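PDB 3E18: oxidoreductase from Listeria innocua, which binds NAD in a Rossmann-type domain and is probably a dehydrogenase of the GFO/IDH/MocA family whose substrate is not known. Local coordinates for residues S191-S197 and T214-N220; L132-M137 and L297-A301; T244-G248 and I259-T263; G170-V174 and V208-F212; S269-I274 and A285-A291. All blocks are in the same frame, centred on the assembly; numbering follows the deposited sequence.

Interaction 1: S191-S197 and T214-N220; sequences SNVKSVS and TFITFEN
This is an antiparallel strand pair with a classic beta bulge, formed by the open end of the beta hairpin of strands 193-201 and 211-218 in the large mixed sheet of the GFO/IDH/MocA C-terminal domain. The axes of 193-197 and 214-218 approach to 4.4 Å at 160°. S197 and F215 form a hydrogen-bonded pair (F215 N to S197 O 3.0 Å, S197 N to F215 O 3.1 Å), V196 faces I216 in a non-hydrogen-bonded pair, and S195 and T217 bond again, T217 N to S195 O at 3.0 Å. T214 OG1 also donates to S197 O at 2.9 Å. T217 O accepts from S195 N (3.1 Å) and K194 N (2.7 Å). K194, the extra residue with psi -45°, shifts the register by one so that V193 meets F218. Past the strands, E219 N reaches N192 O at 2.9 Å and N220 N reaches S191 OG (chi1 t) at 3.2 Å. The V196 and I216 face packs on helices 325-344 and 173-188. S195, S197, F215 and T217 line the other face; there a water joins S195 OG (3.0 Å) to F215 O (2.6 Å). A long salt bridge links K194 NZ to E219 OE1 at 3.7 Å. Mainly backbone bonds thus carry the pairing, leaving one face apolar and the other, with three hydroxyls and F215, turned to the second subunit.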
# COMPACT_ATOMS: atom_id res chain seq x y z
N SER A 191 -8.15 -19.81 3.03
CA SER A 191 -8.96 -19.05 3.97
C SER A 191 -9.98 -18.21 3.21
O SER A 191 -9.73 -17.78 2.08
CB SER A 191 -8.08 -18.14 4.83
OG SER A 191 -8.81 -17.62 5.93
N ASN A 192 -11.13 -18.00 3.83
CA ASN A 192 -12.19 -17.19 3.25
C ASN A 192 -11.86 -15.72 3.39
O ASN A 192 -11.25 -15.31 4.38
CB ASN A 192 -13.52 -17.46 3.97
CG ASN A 192 -14.13 -18.80 3.61
OD1 ASN A 192 -13.81 -19.40 2.57
ND2 ASN A 192 -15.04 -19.28 4.45
N VAL A 193 -12.25 -14.92 2.40
CA VAL A 193 -12.12 -13.47 2.47
C VAL A 193 -13.09 -12.93 3.53
O VAL A 193 -14.27 -13.26 3.51
CB VAL A 193 -12.37 -12.80 1.10
CG1 VAL A 193 -12.40 -11.28 1.22
CG2 VAL A 193 -11.31 -13.23 0.11
N LYS A 194 -12.56 -12.12 4.45
CA LYS A 194 -13.33 -11.45 5.48
C LYS A 194 -13.77 -10.06 5.03
O LYS A 194 -14.92 -9.68 5.22
CB LYS A 194 -12.51 -11.35 6.77
CG LYS A 194 -13.34 -11.00 8.00
CD LYS A 194 -12.55 -10.15 8.99
CE LYS A 194 -11.87 -10.99 10.06
NZ LYS A 194 -12.85 -11.53 11.05
N SER A 195 -12.85 -9.29 4.43
CA SER A 195 -13.19 -7.93 4.02
C SER A 195 -12.38 -7.45 2.83
O SER A 195 -11.29 -7.96 2.56
CB SER A 195 -13.02 -6.97 5.20
OG SER A 195 -11.65 -6.83 5.57
N VAL A 196 -12.92 -6.46 2.12
CA VAL A 196 -12.28 -5.88 0.92
C VAL A 196 -12.57 -4.38 0.89
O VAL A 196 -13.73 -3.97 1.03
CB VAL A 196 -12.92 -6.43 -0.40
CG1 VAL A 196 -12.09 -6.04 -1.61
CG2 VAL A 196 -13.13 -7.91 -0.34
N SER A 197 -11.54 -3.56 0.68
CA SER A 197 -11.75 -2.17 0.35
C SER A 197 -11.02 -2.01 -0.98
O SER A 197 -10.11 -2.77 -1.26
CB SER A 197 -11.14 -1.26 1.41
OG SER A 197 -9.73 -1.38 1.48
N THR A 214 -6.63 -2.85 -4.10
CA THR A 214 -7.55 -3.42 -3.14
C THR A 214 -6.79 -3.93 -1.91
O THR A 214 -5.68 -4.40 -2.03
CB THR A 214 -8.45 -4.51 -3.80
OG1 THR A 214 -9.27 -5.13 -2.80
CG2 THR A 214 -7.62 -5.57 -4.50
N PHE A 215 -7.40 -3.84 -0.73
CA PHE A 215 -6.77 -4.37 0.46
C PHE A 215 -7.73 -5.41 0.98
O PHE A 215 -8.89 -5.11 1.28
CB PHE A 215 -6.52 -3.27 1.51
CG PHE A 215 -5.55 -3.68 2.62
CD1 PHE A 215 -4.20 -3.40 2.51
CD2 PHE A 215 -6.01 -4.32 3.78
CE1 PHE A 215 -3.29 -3.77 3.52
CE2 PHE A 215 -5.12 -4.68 4.79
CZ PHE A 215 -3.75 -4.40 4.66
N ILE A 216 -7.23 -6.65 1.04
CA ILE A 216 -8.04 -7.80 1.37
C ILE A 216 -7.61 -8.36 2.71
O ILE A 216 -6.42 -8.48 2.98
CB ILE A 216 -7.91 -8.88 0.26
CG1 ILE A 216 -8.47 -8.33 -1.07
CG2 ILE A 216 -8.64 -10.17 0.61
CD1 ILE A 216 -7.90 -9.03 -2.28
N THR A 217 -8.57 -8.71 3.56
CA THR A 217 -8.25 -9.40 4.79
C THR A 217 -8.96 -10.77 4.79
O THR A 217 -10.13 -10.85 4.38
CB THR A 217 -8.69 -8.59 6.04
OG1 THR A 217 -8.22 -7.24 5.91
CG2 THR A 217 -8.11 -9.18 7.30
N PHE A 218 -8.26 -11.81 5.23
CA PHE A 218 -8.81 -13.18 5.29
C PHE A 218 -9.24 -13.48 6.70
O PHE A 218 -8.81 -12.80 7.60
CB PHE A 218 -7.76 -14.19 4.83
CG PHE A 218 -7.45 -14.07 3.36
CD1 PHE A 218 -8.20 -14.78 2.43
CD2 PHE A 218 -6.45 -13.24 2.92
CE1 PHE A 218 -7.97 -14.67 1.07
CE2 PHE A 218 -6.18 -13.12 1.55
CZ PHE A 218 -6.95 -13.84 0.63
N GLU A 219 -10.05 -14.52 6.87
CA GLU A 219 -10.54 -14.92 8.21
C GLU A 219 -9.40 -15.34 9.15
O GLU A 219 -9.53 -15.21 10.37
CB GLU A 219 -11.58 -16.05 8.09
CG GLU A 219 -12.84 -15.71 7.28
CD GLU A 219 -13.88 -14.88 8.04
OE1 GLU A 219 -13.74 -14.66 9.27
OE2 GLU A 219 -14.86 -14.44 7.39
N ASN A 220 -8.31 -15.85 8.58
CA ASN A 220 -7.13 -16.23 9.37
C ASN A 220 -6.13 -15.09 9.66
O ASN A 220 -5.04 -15.34 10.19
CB ASN A 220 -6.42 -17.43 8.74
CG ASN A 220 -5.70 -17.09 7.44
OD1 ASN A 220 -5.80 -15.98 6.92
ND2 ASN A 220 -4.96 -18.06 6.92
O HOH W 1 -9.90 -5.44 3.63

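Interaction 2: L132-M137 and L297-A301; sequences LIIKEM and LPAPA
A proline-rich loop, L297-A301, lies against one flank of helix 129-140 and meets it chiefly through L132, I133 and E136, with M137 at the L297-P298 end. All five loop residues are extended, with phi between -59° and -68° and psi between 141° and 168°, the polyproline II region. The CA atoms of I133 and P300 come within 4.0 Å, those of E136 and A301 within 4.7 Å. I133 (chi1 m, chi2 t) lies along the loop: its CG2 is 4.1 Å from L297 CB and 4.1 Å from P298 CD, while CG1 lies 4.0 Å from P300 CB. L132, also m,t, sets its CB 3.8 Å from P300 CB. One turn beyond I133, M137 (m,t,p) passes its CG 3.7 Å from P298 CG. The loop runs from strand 292-295 of the large sheet toward helix 307-315, so the contact joins it to a helix that itself packs on that sheet: M137 and P298 both touch I259. E136 (chi1 t, chi2 p) folds over the loop backbone, CG 3.4 Å from A299 O and OE1 3.6 Å from A301 CB; a water bonded to A299 O (2.7 Å) gives a weak bond to E136 OE2 (2.9 Å). K135 swings aside to a salt bridge with E139. A301 N donates to L132 O at 3.0 Å, an oxygen that also accepts the helical bond from E136 N at 2.8 Å.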
# COMPACT_ATOMS: atom_id res chain seq x y z
N LEU A 132 5.02 -19.00 -8.50
CA LEU A 132 5.41 -20.30 -7.94
C LEU A 132 6.58 -20.20 -6.95
O LEU A 132 6.66 -20.99 -6.00
CB LEU A 132 5.67 -21.33 -9.05
CG LEU A 132 4.42 -21.75 -9.84
CD1 LEU A 132 4.78 -22.72 -10.97
CD2 LEU A 132 3.33 -22.36 -8.95
N ILE A 133 7.45 -19.20 -7.14
CA ILE A 133 8.45 -18.82 -6.11
C ILE A 133 7.76 -18.41 -4.79
O ILE A 133 8.14 -18.89 -3.73
CB ILE A 133 9.41 -17.72 -6.61
CG1 ILE A 133 10.30 -18.27 -7.73
CG2 ILE A 133 10.29 -17.17 -5.48
CD1 ILE A 133 11.05 -17.21 -8.49
N ILE A 134 6.74 -17.55 -4.88
CA ILE A 134 5.97 -17.15 -3.68
C ILE A 134 5.26 -18.35 -3.03
O ILE A 134 5.20 -18.47 -1.79
CB ILE A 134 4.94 -16.02 -4.02
CG1 ILE A 134 5.64 -14.81 -4.69
CG2 ILE A 134 4.20 -15.55 -2.79
CD1 ILE A 134 6.68 -14.11 -3.79
N LYS A 135 4.72 -19.23 -3.88
CA LYS A 135 4.07 -20.45 -3.42
C LYS A 135 5.07 -21.35 -2.70
O LYS A 135 4.77 -21.90 -1.66
CB LYS A 135 3.43 -21.18 -4.60
CG LYS A 135 2.59 -22.38 -4.21
CD LYS A 135 1.74 -22.82 -5.40
CE LYS A 135 0.57 -23.69 -4.96
NZ LYS A 135 1.03 -25.07 -4.69
N GLU A 136 6.27 -21.47 -3.26
CA GLU A 136 7.35 -22.20 -2.56
C GLU A 136 7.66 -21.59 -1.19
O GLU A 136 7.67 -22.31 -0.17
CB GLU A 136 8.61 -22.27 -3.44
CG GLU A 136 9.82 -23.01 -2.79
CD GLU A 136 9.67 -24.53 -2.70
OE1 GLU A 136 8.66 -25.08 -3.21
OE2 GLU A 136 10.58 -25.18 -2.14
N MET A 137 7.85 -20.27 -1.15
CA MET A 137 8.12 -19.56 0.11
C MET A 137 6.99 -19.76 1.12
O MET A 137 7.24 -20.01 2.29
CB MET A 137 8.37 -18.06 -0.12
CG MET A 137 9.58 -17.77 -0.98
SD MET A 137 9.73 -16.04 -1.45
CE MET A 137 9.91 -15.26 0.15
N LEU A 297 16.24 -15.93 -3.66
CA LEU A 297 14.91 -16.50 -3.83
C LEU A 297 15.02 -17.99 -4.12
O LEU A 297 15.92 -18.40 -4.85
CB LEU A 297 14.17 -15.80 -4.99
CG LEU A 297 13.86 -14.31 -4.80
CD1 LEU A 297 13.42 -13.66 -6.10
CD2 LEU A 297 12.79 -14.13 -3.75
N PRO A 298 14.10 -18.81 -3.56
CA PRO A 298 14.13 -20.25 -3.81
C PRO A 298 13.78 -20.56 -5.26
O PRO A 298 13.34 -19.68 -6.00
CB PRO A 298 13.02 -20.80 -2.90
CG PRO A 298 12.62 -19.68 -2.01
CD PRO A 298 12.98 -18.43 -2.68
N ALA A 299 14.01 -21.82 -5.65
CA ALA A 299 13.51 -22.34 -6.91
C ALA A 299 11.98 -22.38 -6.80
O ALA A 299 11.45 -22.62 -5.70
CB ALA A 299 14.08 -23.75 -7.17
N PRO A 300 11.27 -22.15 -7.92
CA PRO A 300 9.80 -22.15 -7.88
C PRO A 300 9.24 -23.51 -7.50
O PRO A 300 9.85 -24.55 -7.81
CB PRO A 300 9.42 -21.81 -9.32
CG PRO A 300 10.62 -22.23 -10.13
CD PRO A 300 11.77 -21.85 -9.28
N ALA A 301 8.10 -23.52 -6.79
CA ALA A 301 7.34 -24.74 -6.55
C ALA A 301 6.93 -25.39 -7.88
O ALA A 301 6.94 -24.74 -8.93
CB ALA A 301 6.11 -24.44 -5.71
O HOH W 2 12.54 -24.62 -4.18

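Interaction 3: T244-G248 and I259-T263; sequences TEGTG and IVKPT
The beta hairpin of strands 246-250 and 257-262, in the large mixed sheet, pairs here at its open end, the axes of 246-248 and 259-262 being 4.7 Å apart and antiparallel at 175°. E245, in the turn leading in from T244, has chi1 m and chi2 m; its OE1 comes 3.6 Å from P262 CG. G246 has phi 137° and psi -179°, and its CA lies 3.2 Å from V260 O; a CB would clash there and jam against the preceding carbonyl, so glycine fits. T247 makes the hydrogen-bonded pair with V260: T247 N to V260 O and V260 N to T247 O, both 3.0 Å. Their side chains share a face toward the second subunit, where T247 OG1 bonds F233 N of that subunit. G248 follows opposite I259 as a non-hydrogen-bonded pair, CA atoms 4.4 Å apart, its CA 4.2 Å from I259 CG1. K261 (m,t,p,p) reaches over to the facing segment, where NZ, also bonded to T142 O, donates to E245 O at 3.0 Å.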
# COMPACT_ATOMS: atom_id res chain seq x y z
N THR A 244 6.66 -13.83 9.58
CA THR A 244 7.18 -13.76 10.95
C THR A 244 8.71 -13.87 11.06
O THR A 244 9.30 -13.47 12.06
CB THR A 244 6.54 -14.86 11.82
OG1 THR A 244 6.77 -16.13 11.22
CG2 THR A 244 5.04 -14.64 11.94
N GLU A 245 9.36 -14.38 10.01
CA GLU A 245 10.80 -14.59 10.00
C GLU A 245 11.42 -14.10 8.70
O GLU A 245 12.22 -14.80 8.09
CB GLU A 245 11.12 -16.09 10.18
CG GLU A 245 10.55 -16.74 11.47
CD GLU A 245 11.24 -16.27 12.76
OE1 GLU A 245 12.32 -15.64 12.70
OE2 GLU A 245 10.68 -16.54 13.86
N GLY A 246 11.07 -12.89 8.29
CA GLY A 246 11.70 -12.31 7.11
C GLY A 246 10.75 -11.62 6.17
O GLY A 246 9.54 -11.56 6.41
N THR A 247 11.32 -11.11 5.08
CA THR A 247 10.63 -10.33 4.08
C THR A 247 11.24 -10.76 2.75
O THR A 247 12.44 -11.04 2.69
CB THR A 247 10.85 -8.80 4.34
OG1 THR A 247 10.43 -8.46 5.67
CG2 THR A 247 10.07 -7.95 3.36
N GLY A 248 10.43 -10.84 1.70
CA GLY A 248 10.91 -11.15 0.35
C GLY A 248 10.45 -10.17 -0.71
O GLY A 248 9.44 -9.51 -0.57
N ILE A 259 15.66 -12.35 -0.35
CA ILE A 259 15.00 -12.53 0.93
C ILE A 259 15.96 -12.04 2.01
O ILE A 259 17.17 -12.27 1.91
CB ILE A 259 14.69 -14.00 1.12
CG1 ILE A 259 13.55 -14.42 0.19
CG2 ILE A 259 14.33 -14.31 2.57
CD1 ILE A 259 13.56 -15.86 -0.13
N VAL A 260 15.43 -11.35 3.01
CA VAL A 260 16.20 -10.95 4.19
C VAL A 260 15.49 -11.50 5.44
O VAL A 260 14.30 -11.31 5.60
CB VAL A 260 16.42 -9.42 4.24
CG1 VAL A 260 17.27 -9.03 5.45
CG2 VAL A 260 17.15 -8.94 2.97
N LYS A 261 16.21 -12.21 6.29
CA LYS A 261 15.64 -12.84 7.48
C LYS A 261 16.39 -12.39 8.71
O LYS A 261 17.58 -12.13 8.62
CB LYS A 261 15.78 -14.37 7.39
CG LYS A 261 14.98 -15.07 6.28
CD LYS A 261 15.35 -16.57 6.17
CE LYS A 261 15.07 -17.34 7.47
NZ LYS A 261 13.63 -17.38 7.78
N PRO A 262 15.73 -12.36 9.89
CA PRO A 262 16.43 -12.12 11.14
C PRO A 262 17.27 -13.34 11.58
O PRO A 262 16.92 -14.47 11.24
CB PRO A 262 15.30 -11.92 12.15
CG PRO A 262 14.16 -12.70 11.59
CD PRO A 262 14.28 -12.54 10.09
N THR A 263 18.35 -13.09 12.31
CA THR A 263 19.12 -14.15 12.97
C THR A 263 18.79 -14.14 14.45
O THR A 263 18.12 -13.22 14.93
CB THR A 263 20.62 -13.95 12.86
OG1 THR A 263 21.02 -12.86 13.70
CG2 THR A 263 21.05 -13.63 11.43
O HOH W 3 14.76 -16.12 10.62

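Interaction 4: G170-V174 and V208-F212; sequences GGGMV and VDDGF
A buried aspartate in the loop before strand 211-218 accepts hydrogen bonds from the first amides of helix 173-188, within the GFO/IDH/MocA C-terminal domain. V208 comes first, its CG2 3.6 Å from G172 N. D209 (chi1 p) brings its carboxylate to the helix start: OD2 accepts from V174 N at 2.9 Å and, weakly, from M173 N at 3.0 Å, while D209 O takes M173 N at 3.1 Å. G172, with phi 91° and psi 165°, sits where any CB would clash with D209 OD1. The glycine run G170-G172 lies near the cofactor pocket: G171 is about 5 Å from the side chains of the NAD-binding residues W163 and R164. D210 turns its own carboxylate away to S201 and L204, with D210 O 3.5 Å from M173 CG. G211 is extended (176/172), its N 4.0 Å from M173 CB. F212 (chi1 p) receives V174 in an off-centre CH-pi contact, V174 CG2 lying 4.1 Å from the ring centroid and 3.6 Å from F212 CD2.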
# COMPACT_ATOMS: atom_id res chain seq x y z
N GLY A 170 -17.07 -6.00 -20.74
CA GLY A 170 -16.36 -6.40 -19.53
C GLY A 170 -14.90 -5.96 -19.55
O GLY A 170 -14.00 -6.74 -19.22
N GLY A 171 -14.69 -4.72 -19.97
CA GLY A 171 -13.37 -4.12 -20.05
C GLY A 171 -12.83 -3.61 -18.73
O GLY A 171 -13.43 -3.80 -17.67
N GLY A 172 -11.67 -2.95 -18.80
CA GLY A 172 -11.01 -2.48 -17.59
C GLY A 172 -10.01 -3.43 -16.96
O GLY A 172 -10.00 -4.63 -17.27
N MET A 173 -9.18 -2.91 -16.05
CA MET A 173 -8.07 -3.68 -15.48
C MET A 173 -8.43 -4.67 -14.37
O MET A 173 -7.73 -5.67 -14.19
CB MET A 173 -6.92 -2.75 -15.04
CG MET A 173 -6.07 -2.21 -16.20
SD MET A 173 -5.30 -3.44 -17.32
CE MET A 173 -6.24 -3.09 -18.77
N VAL A 174 -9.50 -4.40 -13.61
CA VAL A 174 -9.96 -5.38 -12.62
C VAL A 174 -10.27 -6.71 -13.34
O VAL A 174 -9.82 -7.78 -12.94
CB VAL A 174 -11.20 -4.88 -11.85
CG1 VAL A 174 -11.74 -5.96 -10.92
CG2 VAL A 174 -10.88 -3.62 -11.03
N VAL A 208 -14.21 2.65 -18.24
CA VAL A 208 -13.71 1.54 -17.40
C VAL A 208 -12.42 1.93 -16.68
O VAL A 208 -11.72 2.86 -17.09
CB VAL A 208 -13.44 0.27 -18.23
CG1 VAL A 208 -14.72 -0.23 -18.89
CG2 VAL A 208 -12.34 0.51 -19.28
N ASP A 209 -12.14 1.21 -15.60
CA ASP A 209 -10.95 1.44 -14.77
C ASP A 209 -9.65 1.12 -15.51
O ASP A 209 -9.56 0.12 -16.23
CB ASP A 209 -11.04 0.60 -13.50
CG ASP A 209 -10.99 -0.90 -13.76
OD1 ASP A 209 -12.02 -1.48 -14.16
OD2 ASP A 209 -9.92 -1.50 -13.56
N ASP A 210 -8.65 1.98 -15.34
CA ASP A 210 -7.34 1.75 -15.97
C ASP A 210 -6.37 1.20 -14.93
O ASP A 210 -5.18 1.00 -15.18
CB ASP A 210 -6.82 3.02 -16.65
CG ASP A 210 -6.71 4.21 -15.70
OD1 ASP A 210 -5.90 4.14 -14.75
OD2 ASP A 210 -7.40 5.23 -15.92
N GLY A 211 -6.89 0.98 -13.73
CA GLY A 211 -6.09 0.42 -12.68
C GLY A 211 -6.91 0.36 -11.42
O GLY A 211 -7.99 0.92 -11.35
N PHE A 212 -6.37 -0.29 -10.41
CA PHE A 212 -7.04 -0.38 -9.11
C PHE A 212 -6.06 -0.72 -8.01
O PHE A 212 -4.92 -1.09 -8.28
CB PHE A 212 -8.16 -1.42 -9.15
CG PHE A 212 -7.68 -2.83 -9.26
CD1 PHE A 212 -7.60 -3.64 -8.13
CD2 PHE A 212 -7.30 -3.37 -10.50
CE1 PHE A 212 -7.15 -4.95 -8.22
CE2 PHE A 212 -6.85 -4.69 -10.58
CZ PHE A 212 -6.78 -5.47 -9.43
O HOH W 4 -12.39 -4.00 -15.00

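Interaction 5: S269-I274 and A285-A291; sequences SEPTPI and APPSEEA
Two irregular loop segments run past each other with a narrow gap between them. The nearest CA pair is P271 with S288 at 4.9 Å; S269 CA and A291 CA stand 6.8 Å apart, P273 CA and A285 CA 5.7 Å. One bump is the P271 ring (C-gamma endo), whose CB pushes to 3.3 Å from P286 O and 4.2 Å from P287 CA. In the other direction A285 CB enters the hollow formed by T272, P273 and I274, 3.6 Å from T272 O, 4.2 Å from P273 CA and 3.8 Å from I274 CG1. I274, with off-rotamer chi1 of 6°, also lays CD1 3.8 Å from P286 CD. These are the two legs of a protruding arm, tipped by the small two-stranded sheet 274-276 and 279-281, that leaves the large sheet after strand 257-262 and returns at strand 292-295. N157 of the second subunit packs on P271 and P287 and bonds A285 O, so the arm reaches across the dimer. Where the legs stay apart, a water donates to T272 O (2.6 Å) and P286 O (2.8 Å). At the base S269 and S288, both chi1 p, share a hydrogen bond, OG to OG 3.0 Å, and A291 CB lies 3.8 Å from S269 OG.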
# COMPACT_ATOMS: atom_id res chain seq x y z
N SER A 269 21.47 -7.29 19.68
CA SER A 269 22.22 -6.27 18.95
C SER A 269 21.46 -4.95 18.90
O SER A 269 20.26 -4.89 19.15
CB SER A 269 22.55 -6.76 17.54
OG SER A 269 21.44 -6.57 16.68
N GLU A 270 22.19 -3.88 18.59
CA GLU A 270 21.58 -2.57 18.44
C GLU A 270 22.18 -1.86 17.23
O GLU A 270 23.40 -1.81 17.08
CB GLU A 270 21.72 -1.75 19.73
CG GLU A 270 20.49 -1.86 20.64
CD GLU A 270 20.83 -2.26 22.07
OE1 GLU A 270 21.85 -1.76 22.61
OE2 GLU A 270 20.08 -3.06 22.66
N PRO A 271 21.31 -1.34 16.34
CA PRO A 271 21.75 -0.66 15.12
C PRO A 271 22.45 0.67 15.41
O PRO A 271 22.15 1.33 16.41
CB PRO A 271 20.44 -0.40 14.38
CG PRO A 271 19.39 -0.42 15.42
CD PRO A 271 19.84 -1.39 16.45
N THR A 272 23.39 1.03 14.55
CA THR A 272 24.04 2.34 14.64
C THR A 272 23.20 3.36 13.88
O THR A 272 22.87 3.15 12.71
CB THR A 272 25.51 2.32 14.13
OG1 THR A 272 25.56 1.79 12.80
CG2 THR A 272 26.40 1.47 15.04
N PRO A 273 22.81 4.46 14.56
CA PRO A 273 21.92 5.48 14.00
C PRO A 273 22.41 6.17 12.72
O PRO A 273 23.62 6.23 12.48
CB PRO A 273 21.77 6.50 15.14
CG PRO A 273 22.90 6.24 16.05
CD PRO A 273 23.17 4.78 15.96
N ILE A 274 21.46 6.63 11.91
CA ILE A 274 21.76 7.50 10.78
C ILE A 274 21.02 8.82 10.90
O ILE A 274 20.12 8.98 11.74
CB ILE A 274 21.36 6.91 9.39
CG1 ILE A 274 20.58 5.60 9.51
CG2 ILE A 274 22.57 6.87 8.44
CD1 ILE A 274 19.45 5.49 8.50
N ALA A 285 16.96 2.78 11.29
CA ALA A 285 18.31 2.56 10.75
C ALA A 285 18.46 1.10 10.32
O ALA A 285 17.78 0.23 10.89
CB ALA A 285 19.34 2.91 11.82
N PRO A 286 19.34 0.82 9.33
CA PRO A 286 19.59 -0.59 9.00
C PRO A 286 20.01 -1.38 10.25
O PRO A 286 20.72 -0.84 11.10
CB PRO A 286 20.75 -0.52 8.01
CG PRO A 286 20.63 0.82 7.38
CD PRO A 286 20.12 1.72 8.46
N PRO A 287 19.53 -2.64 10.38
CA PRO A 287 20.00 -3.45 11.51
C PRO A 287 21.51 -3.69 11.40
O PRO A 287 22.09 -3.55 10.31
CB PRO A 287 19.24 -4.77 11.33
CG PRO A 287 18.08 -4.43 10.46
CD PRO A 287 18.56 -3.36 9.55
N SER A 288 22.15 -4.01 12.53
CA SER A 288 23.58 -4.34 12.52
C SER A 288 23.83 -5.57 11.64
O SER A 288 22.92 -6.38 11.44
CB SER A 288 24.08 -4.57 13.95
OG SER A 288 23.34 -5.60 14.58
N GLU A 289 25.05 -5.69 11.12
CA GLU A 289 25.44 -6.78 10.20
C GLU A 289 25.06 -8.17 10.73
O GLU A 289 24.51 -8.99 9.99
CB GLU A 289 26.95 -6.70 9.88
CG GLU A 289 27.43 -7.65 8.78
CD GLU A 289 28.76 -7.23 8.14
OE1 GLU A 289 29.73 -6.97 8.88
OE2 GLU A 289 28.83 -7.18 6.89
N GLU A 290 25.31 -8.40 12.02
CA GLU A 290 25.01 -9.66 12.70
C GLU A 290 23.52 -10.04 12.79
O GLU A 290 23.19 -11.21 12.98
CB GLU A 290 25.64 -9.68 14.10
CG GLU A 290 25.19 -8.56 15.03
CD GLU A 290 26.16 -7.38 15.08
OE1 GLU A 290 26.78 -7.04 14.04
OE2 GLU A 290 26.31 -6.79 16.17
N ALA A 291 22.64 -9.04 12.67
CA ALA A 291 21.19 -9.20 12.91
C ALA A 291 20.40 -9.90 11.79
O ALA A 291 19.30 -10.39 12.02
CB ALA A 291 20.56 -7.84 13.22
O HOH W 5 22.53 1.31 10.85

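From the N terminus, helix residues 132-137 open interaction 2, the widest loop, which closes only at 297-301; the other four are nested within it. Interaction 4 opens next at 170-174, and interaction 1 opens at 191-197 before interaction 4 closes at 208-212, so the two cross. Both use strand 211-218, whose start meets helix 173-188 and whose end pairs with strand 193-201. Interactions 3 and 5 follow in series: the first closes a hairpin of the same sheet, the second the arm beyond it, and T263 probably hydrogen-bonds E290 and A291 between them. I259 in turn packs on M137 and P298, joining interactions 2 and 3. Interactions 1, 3 and 5 touch the second subunit.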